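Local coordinates for protein phospholyase (Arthrobacter aurescens, PDB 5G4I) that catalyses a pyridoxal-phosphate-dependent phospholyase reaction, although it belongs to the class III aminotransferase family, at residues V362-I374 and D408-G420. Numbering follows the deposited sequence.
With PO4 (phosphate ion), chain D.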
ATOM      1  N   VAL A 362      16.115 -14.415  28.866  1.00 14.64           N
ATOM      2  CA  VAL A 362      16.365 -13.103  28.247  1.00 14.97           C
ATOM      3  C   VAL A 362      16.504 -13.322  26.715  1.00 16.27           C
ATOM      4  O   VAL A 362      17.238 -14.203  26.300  1.00 17.91           O
ATOM      5  CB  VAL A 362      17.657 -12.480  28.811  1.00 16.07           C
ATOM      6  CG1 VAL A 362      17.933 -11.121  28.154  1.00 17.17           C
ATOM      7  CG2 VAL A 362      17.403 -12.282  30.305  1.00 19.44           C
ATOM      8  N   ARG A 363      15.868 -12.469  25.920  1.00 13.86           N
ATOM      9  CA  ARG A 363      15.755 -12.688  24.480  1.00 16.04           C
ATOM     10  C   ARG A 363      16.080 -11.385  23.720  1.00 15.03           C
ATOM     11  O   ARG A 363      15.833 -10.270  24.164  1.00 14.47           O
ATOM     12  CB  ARG A 363      14.344 -13.166  24.180  1.00 15.96           C
ATOM     13  CG  ARG A 363      13.976 -14.515  24.841  1.00 15.51           C
ATOM     14  CD  ARG A 363      12.472 -14.755  24.823  1.00 14.88           C
ATOM     15  NE  ARG A 363      12.124 -16.079  25.408  1.00 16.24           N
ATOM     16  CZ  ARG A 363      12.245 -17.223  24.770  1.00 18.53           C
ATOM     17  NH1 ARG A 363      12.613 -17.278  23.530  1.00 19.06           N
ATOM     18  NH2 ARG A 363      12.063 -18.359  25.469  1.00 19.08           N
ATOM     19  N   GLY A 364      16.569 -11.590  22.515  1.00 18.62           N
ATOM     20  CA  GLY A 364      16.754 -10.454  21.518  1.00 19.65           C
ATOM     21  C   GLY A 364      18.169  -9.916  21.477  1.00 22.19           C
ATOM     22  O   GLY A 364      19.162 -10.453  22.071  1.00 23.68           O
ATOM     23  N   ARG A 365      18.376  -8.765  20.769  1.00 20.65           N
ATOM     24  CA  ARG A 365      19.675  -8.029  20.858  1.00 20.14           C
ATOM     25  C   ARG A 365      19.444  -6.591  20.354  1.00 16.11           C
ATOM     26  O   ARG A 365      18.349  -6.301  19.822  1.00 16.50           O
ATOM     27  CB  ARG A 365      20.885  -8.624  20.084  1.00 20.95           C
ATOM     28  CG  ARG A 365      20.490  -8.762  18.623  1.00 18.74           C
ATOM     29  CD  ARG A 365      21.703  -9.129  17.830  1.00 19.43           C
ATOM     30  NE  ARG A 365      22.001 -10.544  17.994  1.00 19.66           N
ATOM     31  CZ  ARG A 365      22.954 -11.202  17.335  1.00 20.60           C
ATOM     32  NH1 ARG A 365      23.775 -10.614  16.482  1.00 20.60           N
ATOM     33  NH2 ARG A 365      23.067 -12.546  17.558  1.00 22.42           N
ATOM     34  N   GLY A 366      20.395  -5.747  20.552  1.00 16.44           N
ATOM     35  CA  GLY A 366      20.324  -4.393  20.115  1.00 14.99           C
ATOM     36  C   GLY A 366      19.191  -3.723  20.849  1.00 16.59           C
ATOM     37  O   GLY A 366      19.122  -3.799  22.099  1.00 21.12           O
ATOM     38  N   LEU A 367      18.293  -3.070  20.144  1.00 11.33           N
ATOM     39  CA  LEU A 367      17.132  -2.388  20.799  1.00 10.99           C
ATOM     40  C   LEU A 367      15.804  -3.157  20.532  1.00 11.58           C
ATOM     41  O   LEU A 367      14.716  -2.553  20.521  1.00 11.80           O
ATOM     42  CB  LEU A 367      17.049  -0.891  20.481  1.00 11.23           C
ATOM     43  CG  LEU A 367      18.142  -0.043  21.077  1.00 12.15           C
ATOM     44  CD1 LEU A 367      18.034   1.388  20.687  1.00 11.70           C
ATOM     45  CD2 LEU A 367      18.064  -0.145  22.625  1.00 14.06           C
ATOM     46  N   PHE A 368      15.867  -4.483  20.387  1.00 11.90           N
ATOM     47  CA  PHE A 368      14.662  -5.357  20.377  1.00 12.52           C
ATOM     48  C   PHE A 368      14.916  -6.440  21.413  1.00 14.21           C
ATOM     49  O   PHE A 368      15.623  -7.419  21.178  1.00 13.58           O
ATOM     50  CB  PHE A 368      14.333  -5.918  18.973  1.00 12.58           C
ATOM     51  CG  PHE A 368      12.914  -6.293  18.764  1.00 13.38           C
ATOM     52  CD1 PHE A 368      12.117  -6.862  19.788  1.00 15.55           C
ATOM     53  CD2 PHE A 368      12.280  -6.056  17.537  1.00 15.14           C
ATOM     54  CE1 PHE A 368      10.776  -7.261  19.550  1.00 16.86           C
ATOM     55  CE2 PHE A 368      10.979  -6.460  17.355  1.00 15.20           C
ATOM     56  CZ  PHE A 368      10.197  -7.004  18.363  1.00 15.66           C
ATOM     57  N   PHE A 369      14.332  -6.244  22.609  1.00 12.11           N
ATOM     58  CA  PHE A 369      14.587  -7.189  23.752  0.50 13.46           C
ATOM     59  C   PHE A 369      13.292  -7.660  24.322  1.00 13.10           C
ATOM     60  O   PHE A 369      12.218  -7.044  24.242  1.00 14.37           O
ATOM     61  CB  PHE A 369      15.481  -6.589  24.903  0.50 13.64           C
ATOM     62  CG  PHE A 369      16.975  -6.839  24.760  0.50 13.03           C
ATOM     63  CD1 PHE A 369      17.575  -8.003  25.229  0.50 14.67           C
ATOM     64  CD2 PHE A 369      17.790  -5.861  24.164  0.50 13.66           C
ATOM     65  CE1 PHE A 369      18.858  -8.244  25.064  0.50 11.62           C
ATOM     66  CE2 PHE A 369      19.179  -6.104  24.016  0.50  9.01           C
ATOM     67  CZ  PHE A 369      19.678  -7.206  24.492  0.50 12.61           C
ATOM     68  N   GLY A 370      13.369  -8.820  24.977  1.00 14.02           N
ATOM     69  CA  GLY A 370      12.229  -9.365  25.704  1.00 17.13           C
ATOM     70  C   GLY A 370      12.640 -10.340  26.806  1.00 15.43           C
ATOM     71  O   GLY A 370      13.759 -10.782  26.898  1.00 16.29           O
ATOM     72  N   ILE A 371      11.652 -10.635  27.647  1.00 13.22           N
ATOM     73  CA  ILE A 371      11.786 -11.703  28.692  1.00 14.95           C
ATOM     74  C   ILE A 371      10.451 -12.493  28.761  1.00 14.78           C
ATOM     75  O   ILE A 371       9.373 -11.903  28.718  1.00 15.92           O
ATOM     76  CB  ILE A 371      12.120 -11.080  30.100  1.00 14.85           C
ATOM     77  CG1 ILE A 371      11.230  -9.881  30.465  1.00 14.67           C
ATOM     78  CG2 ILE A 371      13.611 -10.748  30.146  1.00 17.60           C
ATOM     79  CD1 ILE A 371      11.339  -9.434  31.948  1.00 15.69           C
ATOM     80  N   ASP A 372      10.439 -13.545  29.001  1.00 18.73           N
ATOM     81  CA  ASP A 372       9.404 -14.591  29.205  1.00 19.31           C
ATOM     82  C   ASP A 372       8.921 -14.506  30.630  1.00 17.18           C
ATOM     83  O   ASP A 372       9.772 -14.482  31.538  1.00 19.37           O
ATOM     84  CB  ASP A 372       9.971 -16.015  29.398  1.00 27.14           C
ATOM     85  CG  ASP A 372      10.536 -16.666  28.313  1.00 26.34           C
ATOM     86  OD1 ASP A 372      10.409 -16.345  27.206  1.00 28.86           O
ATOM     87  OD2 ASP A 372      11.580 -17.185  28.615  1.00 40.90           O
ATOM     88  N   ILE A 373       7.615 -14.297  30.769  1.00 16.75           N
ATOM     89  CA  ILE A 373       6.994 -14.167  32.139  1.00 17.60           C
ATOM     90  C   ILE A 373       6.332 -15.531  32.469  1.00 18.03           C
ATOM     91  O   ILE A 373       5.537 -16.083  31.667  1.00 18.16           O
ATOM     92  CB  ILE A 373       6.004 -13.028  32.151  1.00 16.91           C
ATOM     93  CG1 ILE A 373       6.651 -11.670  31.751  1.00 16.98           C
ATOM     94  CG2 ILE A 373       5.290 -12.823  33.518  1.00 18.01           C
ATOM     95  CD1 ILE A 373       7.915 -11.278  32.511  1.00 16.28           C
ATOM     96  N   ILE A 374       6.725 -16.073  33.655  1.00 18.84           N
ATOM     97  CA  ILE A 374       6.360 -17.445  34.097  1.00 21.43           C
ATOM     98  C   ILE A 374       5.822 -17.446  35.531  1.00 21.94           C
ATOM     99  O   ILE A 374       5.963 -16.486  36.288  1.00 20.58           O
ATOM    100  CB  ILE A 374       7.544 -18.379  33.962  1.00 21.07           C
ATOM    101  CG1 ILE A 374       8.696 -17.922  34.843  1.00 22.24           C
ATOM    102  CG2 ILE A 374       7.917 -18.557  32.468  1.00 22.65           C
ATOM    103  CD1 ILE A 374       9.839 -18.928  34.942  1.00 24.43           C
ATOM    104  N   ASP A 408       1.379 -15.543  24.807  1.00 18.59           N
ATOM    105  CA  ASP A 408       1.043 -14.209  25.249  1.00 19.27           C
ATOM    106  C   ASP A 408       1.790 -13.790  26.537  1.00 16.14           C
ATOM    107  O   ASP A 408       1.249 -13.011  27.368  1.00 18.78           O
ATOM    108  CB  ASP A 408      -0.494 -14.089  25.435  1.00 24.38           C
ATOM    109  CG  ASP A 408      -1.097 -13.010  24.634  1.00 34.97           C
ATOM    110  OD1 ASP A 408      -0.388 -12.172  23.991  1.00 30.48           O
ATOM    111  OD2 ASP A 408      -2.326 -12.995  24.654  1.00 46.84           O
ATOM    112  N   ASN A 409       3.044 -14.212  26.638  1.00 15.72           N
ATOM    113  CA  ASN A 409       3.840 -14.005  27.860  1.00 16.42           C
ATOM    114  C   ASN A 409       5.254 -13.481  27.677  1.00 16.32           C
ATOM    115  O   ASN A 409       6.057 -13.565  28.603  1.00 16.25           O
ATOM    116  CB  ASN A 409       3.876 -15.306  28.675  1.00 17.05           C
ATOM    117  CG  ASN A 409       4.785 -16.335  28.062  1.00 16.80           C
ATOM    118  OD1 ASN A 409       4.659 -16.611  26.857  1.00 22.08           O
ATOM    119  ND2 ASN A 409       5.665 -16.916  28.803  1.00 19.05           N
ATOM    120  N   VAL A 410       5.612 -13.021  26.448  1.00 15.47           N
ATOM    121  CA  VAL A 410       6.960 -12.443  26.252  1.00 14.32           C
ATOM    122  C   VAL A 410       6.832 -10.929  26.237  1.00 15.23           C
ATOM    123  O   VAL A 410       6.212 -10.346  25.360  1.00 15.77           O
ATOM    124  CB  VAL A 410       7.637 -12.975  24.996  1.00 14.87           C
ATOM    125  CG1 VAL A 410       9.019 -12.337  24.833  1.00 17.04           C
ATOM    126  CG2 VAL A 410       7.704 -14.488  24.970  1.00 17.69           C
ATOM    127  N   LEU A 411       7.365 -10.304  27.298  1.00 15.83           N
ATOM    128  CA  LEU A 411       7.308  -8.851  27.449  1.00 19.57           C
ATOM    129  C   LEU A 411       8.280  -8.246  26.460  1.00 25.79           C
ATOM    130  O   LEU A 411       9.398  -8.758  26.375  1.00 30.18           O
ATOM    131  CB  LEU A 411       7.608  -8.578  28.993  1.00 21.55           C
ATOM    132  CG  LEU A 411       7.109  -7.376  29.624  1.00 26.82           C
ATOM    133  CD1 LEU A 411       5.586  -7.375  29.735  1.00 24.77           C
ATOM    134  CD2 LEU A 411       7.721  -7.243  30.973  1.00 24.28           C
ATOM    135  N   LYS A 412       7.784  -7.308  25.641  1.00 22.23           N
ATOM    136  CA  LYS A 412       8.507  -6.798  24.481  1.00 27.55           C
ATOM    137  C   LYS A 412       8.832  -5.333  24.614  1.00 32.28           C
ATOM    138  O   LYS A 412       7.918  -4.509  24.857  1.00 32.98           O
ATOM    139  CB  LYS A 412       7.663  -6.906  23.303  1.00 28.49           C
ATOM    140  CG  LYS A 412       8.280  -6.436  22.015  1.00 36.90           C
ATOM    141  CD  LYS A 412       7.232  -5.786  21.154  1.00 34.69           C
ATOM    142  CE  LYS A 412       6.713  -6.598  20.022  1.00 38.94           C
ATOM    143  NZ  LYS A 412       6.052  -5.758  19.006  1.00 34.73           N
ATOM    144  N   MET A 413      10.090  -5.020  24.276  1.00 22.66           N
ATOM    145  CA  MET A 413      10.557  -3.602  24.378  1.00 20.37           C
ATOM    146  C   MET A 413      11.392  -3.263  23.181  1.00 18.51           C
ATOM    147  O   MET A 413      12.317  -4.054  22.830  1.00 17.65           O
ATOM    148  CB  MET A 413      11.372  -3.546  25.558  1.00 20.83           C
ATOM    149  CG  MET A 413      10.454  -3.661  26.770  1.00 27.71           C
ATOM    150  SD  MET A 413      11.001  -4.228  28.333  1.00 27.91           S
ATOM    151  CE  MET A 413      12.602  -4.919  28.633  1.00 17.77           C
ATOM    152  N   ARG A 414      10.977  -2.196  22.524  1.00 14.20           N
ATOM    153  CA  ARG A 414      11.393  -1.913  21.138  1.00 15.71           C
ATOM    154  C   ARG A 414      11.142  -0.440  20.950  1.00 13.69           C
ATOM    155  O   ARG A 414      10.291  -0.042  20.196  1.00 15.69           O
ATOM    156  CB  ARG A 414      10.589  -2.820  20.123  1.00 16.73           C
ATOM    157  CG  ARG A 414      10.875  -2.580  18.589  1.00 16.02           C
ATOM    158  CD  ARG A 414       9.767  -3.106  17.632  1.00 19.04           C
ATOM    159  NE  ARG A 414       8.569  -2.298  17.915  1.00 16.30           N
ATOM    160  CZ  ARG A 414       7.341  -2.597  17.439  1.00 15.87           C
ATOM    161  NH1 ARG A 414       7.191  -3.490  16.418  1.00 18.04           N
ATOM    162  NH2 ARG A 414       6.262  -1.888  17.714  1.00 18.83           N
ATOM    163  N   PRO A 415      12.027   0.399  21.544  1.00 11.31           N
ATOM    164  CA  PRO A 415      11.797   1.884  21.490  1.00 11.11           C
ATOM    165  C   PRO A 415      12.235   2.561  20.208  1.00 10.20           C
ATOM    166  O   PRO A 415      13.014   1.891  19.439  1.00 10.85           O
ATOM    167  CB  PRO A 415      12.660   2.376  22.667  1.00 11.35           C
ATOM    168  CG  PRO A 415      13.790   1.375  22.749  1.00 13.38           C
ATOM    169  CD  PRO A 415      13.151   0.047  22.455  1.00 11.74           C
ATOM    170  N   PRO A 416      11.881   3.795  19.916  1.00 10.69           N
ATOM    171  CA  PRO A 416      12.564   4.596  18.876  1.00 11.03           C
ATOM    172  C   PRO A 416      14.092   4.449  18.994  1.00 11.14           C
ATOM    173  O   PRO A 416      14.636   4.297  20.110  1.00 10.96           O
ATOM    174  CB  PRO A 416      12.063   6.036  19.131  1.00 11.54           C
ATOM    175  CG  PRO A 416      10.685   5.770  19.783  1.00 12.44           C
ATOM    176  CD  PRO A 416      10.880   4.597  20.693  1.00 11.61           C
ATOM    177  N   LEU A 417      14.813   4.450  17.856  1.00 10.89           N
ATOM    178  CA  LEU A 417      16.301   4.203  17.862  1.00 10.46           C
ATOM    179  C   LEU A 417      17.104   5.394  18.410  1.00 10.96           C
ATOM    180  O   LEU A 417      18.347   5.325  18.486  1.00 14.00           O
ATOM    181  CB  LEU A 417      16.809   3.741  16.467  1.00 11.35           C
ATOM    182  CG  LEU A 417      17.749   2.524  16.596  1.00 11.01           C
ATOM    183  CD1 LEU A 417      17.023   1.243  16.887  1.00 13.20           C
ATOM    184  CD2 LEU A 417      18.617   2.346  15.328  1.00 12.58           C
ATOM    185  N   VAL A 418      16.473   6.517  18.795  1.00 10.26           N
ATOM    186  CA  VAL A 418      17.079   7.615  19.528  1.00 10.91           C
ATOM    187  C   VAL A 418      17.033   7.401  21.055  1.00 12.19           C
ATOM    188  O   VAL A 418      17.500   8.258  21.819  1.00 15.21           O
ATOM    189  CB  VAL A 418      16.462   8.973  19.120  1.00 10.91           C
ATOM    190  CG1 VAL A 418      16.798   9.356  17.732  1.00 11.31           C
ATOM    191  CG2 VAL A 418      14.964   9.004  19.351  1.00 12.13           C
ATOM    192  N   PHE A 419      16.577   6.267  21.549  1.00 11.79           N
ATOM    193  CA  PHE A 419      16.539   5.915  22.994  1.00 11.87           C
ATOM    194  C   PHE A 419      17.960   5.619  23.430  1.00 13.41           C
ATOM    195  O   PHE A 419      18.754   4.866  22.806  1.00 14.71           O
ATOM    196  CB  PHE A 419      15.698   4.608  23.069  1.00 13.26           C
ATOM    197  CG  PHE A 419      15.312   4.064  24.441  1.00 11.34           C
ATOM    198  CD1 PHE A 419      16.146   3.132  25.047  1.00 13.39           C
ATOM    199  CD2 PHE A 419      14.067   4.329  25.017  1.00 11.50           C
ATOM    200  CE1 PHE A 419      15.778   2.460  26.207  1.00 12.49           C
ATOM    201  CE2 PHE A 419      13.696   3.668  26.180  1.00 12.43           C
ATOM    202  CZ  PHE A 419      14.529   2.730  26.742  1.00 11.47           C
ATOM    203  N   GLY A 420      18.344   6.289  24.530  1.00 11.71           N
ATOM    204  CA  GLY A 420      19.719   6.268  25.093  1.00 12.87           C
ATOM    205  C   GLY A 420      19.793   5.622  26.496  1.00 12.47           C
ATOM    206  O   GLY A 420      18.817   5.072  27.042  1.00 12.31           O
TER
HETATM  207  P   PO4 D1442       3.649  -3.978  15.897  1.00 28.35           P
HETATM  208  O1  PO4 D1442       4.844  -4.676  15.606  1.00 29.41           O
HETATM  209  O2  PO4 D1442       3.781  -2.469  16.093  1.00 33.92           O
HETATM  210  O3  PO4 D1442       3.620  -4.360  17.373  1.00 43.89           O
HETATM  211  O4  PO4 D1442       2.376  -4.343  15.178  1.00 36.71           O
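F369 and M413 form an antiparallel hydrogen-bonded pair: F369 N donates a hydrogen bond to M413 O at 3.0 Å, nearly straight (172°), and M413 N donates one back to F369 O. I371 and L411 repeat this exchange, so each of these four residues has both its N-H and its C=O used between the strands. G370 forms a non-hydrogen-bonded pair with K412; a CB on G370 would fall 2.8 Å from L411 O, a clash, and tight against V410 CG1.

Where the ladder ends, N409 makes two bonds to I373. N409 O accepts from I373 N at 2.8 Å, while N409 ND2, with CG turned between the backbone N and the carbonyl carbon (chi1 74°), reaches I373 O at 3.0 Å from above the carbonyl plane.

At the other end, L367 O meets R414 CA in a CA-H...O contact and accepts from R259 NH1, and L367 CD1 packs on L417 CD1. R414 CG lies over one face of the F368 ring, 4.1 Å from its centroid and 19° off the normal, a CH-pi contact. K412 CG meets the ring at CE1 obliquely. Beyond the ring, R414 NH1 and NH2 donate to separate phosphate oxygens, O1 at 2.8 Å and O2 at 3.0 Å; NH1 also bonds OE1 of Q254, a residue that binds pyridoxal phosphate, and NH2 bonds Y61 O. An alanine in place of R414 would probably cost F368 its CH-pi contact and leave the anion, Q254 OE1 and Y61 O each without a donor from this side chain. R90 of the second subunit also bonds this phosphate, probably from the crystallisation liquor. The arrangement is an antiparallel pairing inside the small-domain sheet of a fold-type I PLP enzyme, its arginine end bordering the active site.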